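Local atomic coordinates of phenazine biosynthesis protein, PhzF family (Bacillus anthracis, PDB entry 3EDN), a protein that is of unconfirmed function but, as a PhzF-family protein with a diaminopimelate epimerase-like fold, is probably an isomerase. Residues 142-148 against 177-181. Sequence-based numbering, arbitrary orientation. Where two conformers were deposited one is given.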
loop_
_atom_site.group_PDB
_atom_site.type_symbol
_atom_site.label_atom_id
_atom_site.label_comp_id
_atom_site.label_asym_id
_atom_site.label_seq_id
_atom_site.Cartn_x
_atom_site.Cartn_y
_atom_site.Cartn_z
ATOM N N ILE A 142 19.267 -10.036 35.002
ATOM C CA ILE A 142 20.062 -10.613 33.920
ATOM C C ILE A 142 20.896 -11.812 34.372
ATOM O O ILE A 142 21.860 -12.193 33.712
ATOM C CB ILE A 142 20.928 -9.550 33.177
ATOM C CG1 ILE A 142 21.836 -8.755 34.121
ATOM C CG2 ILE A 142 20.035 -8.573 32.410
ATOM C CD1 ILE A 142 22.699 -7.716 33.377
ATOM N N GLY A 143 20.509 -12.417 35.495
ATOM C CA GLY A 143 21.106 -13.672 35.920
ATOM C C GLY A 143 22.471 -13.551 36.570
ATOM O O GLY A 143 23.210 -14.528 36.647
ATOM N N LEU A 144 22.793 -12.351 37.056
ATOM C CA LEU A 144 24.093 -12.064 37.645
ATOM C C LEU A 144 23.988 -11.723 39.128
ATOM O O LEU A 144 22.894 -11.652 39.691
ATOM C CB LEU A 144 24.738 -10.886 36.923
ATOM C CG LEU A 144 25.026 -11.094 35.437
ATOM C CD1 LEU A 144 25.557 -9.778 34.874
ATOM C CD2 LEU A 144 26.019 -12.209 35.244
ATOM N N GLU A 145 25.141 -11.506 39.756
ATOM C CA GLU A 145 25.171 -10.964 41.109
ATOM C C GLU A 145 25.743 -9.559 41.055
ATOM O O GLU A 145 26.333 -9.148 40.047
ATOM C CB GLU A 145 25.977 -11.855 42.069
ATOM C CG GLU A 145 25.469 -13.285 42.192
ATOM C CD GLU A 145 24.119 -13.377 42.891
ATOM O OE1 GLU A 145 23.754 -12.429 43.624
ATOM O OE2 GLU A 145 23.420 -14.403 42.705
ATOM N N VAL A 146 25.572 -8.809 42.133
ATOM C CA VAL A 146 25.903 -7.389 42.111
ATOM C C VAL A 146 27.400 -7.079 41.865
ATOM O O VAL A 146 27.756 -6.032 41.303
ATOM C CB VAL A 146 25.335 -6.656 43.365
ATOM C CG1 VAL A 146 26.198 -6.915 44.617
ATOM C CG2 VAL A 146 25.200 -5.180 43.095
ATOM N N ASN A 147 28.274 -8.004 42.259
ATOM C CA ASN A 147 29.706 -7.814 42.048
ATOM C C ASN A 147 30.170 -8.233 40.658
ATOM O O ASN A 147 31.359 -8.215 40.369
ATOM C CB ASN A 147 30.541 -8.527 43.121
ATOM C CG ASN A 147 30.400 -10.036 43.075
ATOM O OD1 ASN A 147 29.468 -10.575 42.457
ATOM N ND2 ASN A 147 31.317 -10.738 43.752
ATOM N N ASP A 148 29.220 -8.577 39.787
ATOM C CA ASP A 148 29.531 -8.757 38.361
ATOM C C ASP A 148 29.483 -7.436 37.596
ATOM O O ASP A 148 29.968 -7.355 36.457
ATOM C CB ASP A 148 28.552 -9.744 37.728
ATOM C CG ASP A 148 28.699 -11.135 38.274
ATOM O OD1 ASP A 148 29.852 -11.587 38.426
ATOM O OD2 ASP A 148 27.667 -11.780 38.529
ATOM N N ARG A 177 27.744 -15.581 31.163
ATOM C CA ARG A 177 26.846 -16.127 32.179
ATOM C C ARG A 177 25.446 -15.527 32.178
ATOM O O ARG A 177 24.542 -16.043 32.835
ATOM C CB ARG A 177 27.449 -15.917 33.568
ATOM C CG ARG A 177 28.673 -16.772 33.865
ATOM C CD ARG A 177 29.424 -16.216 35.088
ATOM N NE ARG A 177 28.489 -15.895 36.167
ATOM C CZ ARG A 177 28.594 -14.821 36.947
ATOM N NH1 ARG A 177 29.598 -13.966 36.791
ATOM N NH2 ARG A 177 27.687 -14.601 37.877
HETATM N N MSE A 178 25.253 -14.423 31.472
HETATM C CA MSE A 178 23.962 -13.757 31.531
HETATM C C MSE A 178 22.799 -14.596 31.055
HETATM O O MSE A 178 22.920 -15.376 30.108
HETATM C CB MSE A 178 23.985 -12.481 30.727
HETATM C CG MSE A 178 24.849 -11.478 31.352
HETATM SE SE MSE A 178 25.112 -10.051 30.078
HETATM C CE MSE A 178 25.714 -8.885 31.356
ATOM N N LYS A 179 21.672 -14.392 31.732
ATOM C CA LYS A 179 20.413 -15.043 31.409
ATOM C C LYS A 179 19.305 -14.042 31.688
ATOM O O LYS A 179 18.993 -13.779 32.842
ATOM C CB LYS A 179 20.217 -16.285 32.280
ATOM C CG LYS A 179 21.226 -17.388 32.024
ATOM C CD LYS A 179 20.851 -18.660 32.756
ATOM C CE LYS A 179 21.819 -19.786 32.443
ATOM N NZ LYS A 179 21.379 -21.061 33.076
ATOM N N PRO A 180 18.728 -13.446 30.635
ATOM C CA PRO A 180 17.715 -12.418 30.828
ATOM C C PRO A 180 16.391 -12.953 31.375
ATOM O O PRO A 180 15.858 -13.954 30.871
ATOM C CB PRO A 180 17.508 -11.870 29.406
ATOM C CG PRO A 180 17.845 -13.013 28.529
ATOM C CD PRO A 180 19.015 -13.669 29.207
ATOM N N ASN A 181 15.889 -12.278 32.401
ATOM C CA ASN A 181 14.532 -12.470 32.884
ATOM C C ASN A 181 13.696 -11.255 32.461
ATOM O O ASN A 181 13.320 -10.425 33.286
ATOM C CB ASN A 181 14.546 -12.616 34.410
ATOM C CG ASN A 181 13.237 -13.131 34.960
ATOM O OD1 ASN A 181 12.254 -13.296 34.237
ATOM N ND2 ASN A 181 13.215 -13.375 36.269
HETATM O O HOH W 1 25.050 -15.662 38.336
HETATM O O HOH W 2 23.613 -17.136 35.014
#
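K179 N donates a 3.0 Å hydrogen bond to I142 O, joining the loop after helix 135-141 to the chain leaving helix 172-177. G143, with positive phi, is the C-prime residue of a Schellman motif that ends helix 135-141. R177 reaches across and grips D148 end-on in a salt bridge. R177 NH1 meets D148 OD1 at 2.9 Å, in the guanidinium plane, and R177 NH2 meets D148 OD2 at 2.9 Å. The carboxylate and guanidinium planes stand 65° apart. A bend at chi3 (46°) turns the arginine tip toward D148. E145 N also donates to D148 OD2, at 2.8 Å, from the opposite face of the carboxylate to R177 NH2. L144 CD2 lies over one guanidinium face, while L144 CD1 packs 3.6 Å from CE of the selenomethionine M178. M178 CE also touches I142 CD1, and the M178 side chain continues inward onto P199 and F216. One water links G143 O to R177 NH2, and a second water links G143 O to R177 O. The carboxylate of D148 thus ties the 145-148 turn to R177. Three N-H groups, two from the cationic R177, solvate its charge, which would probably favour the ionised form beside a buried apolar cluster.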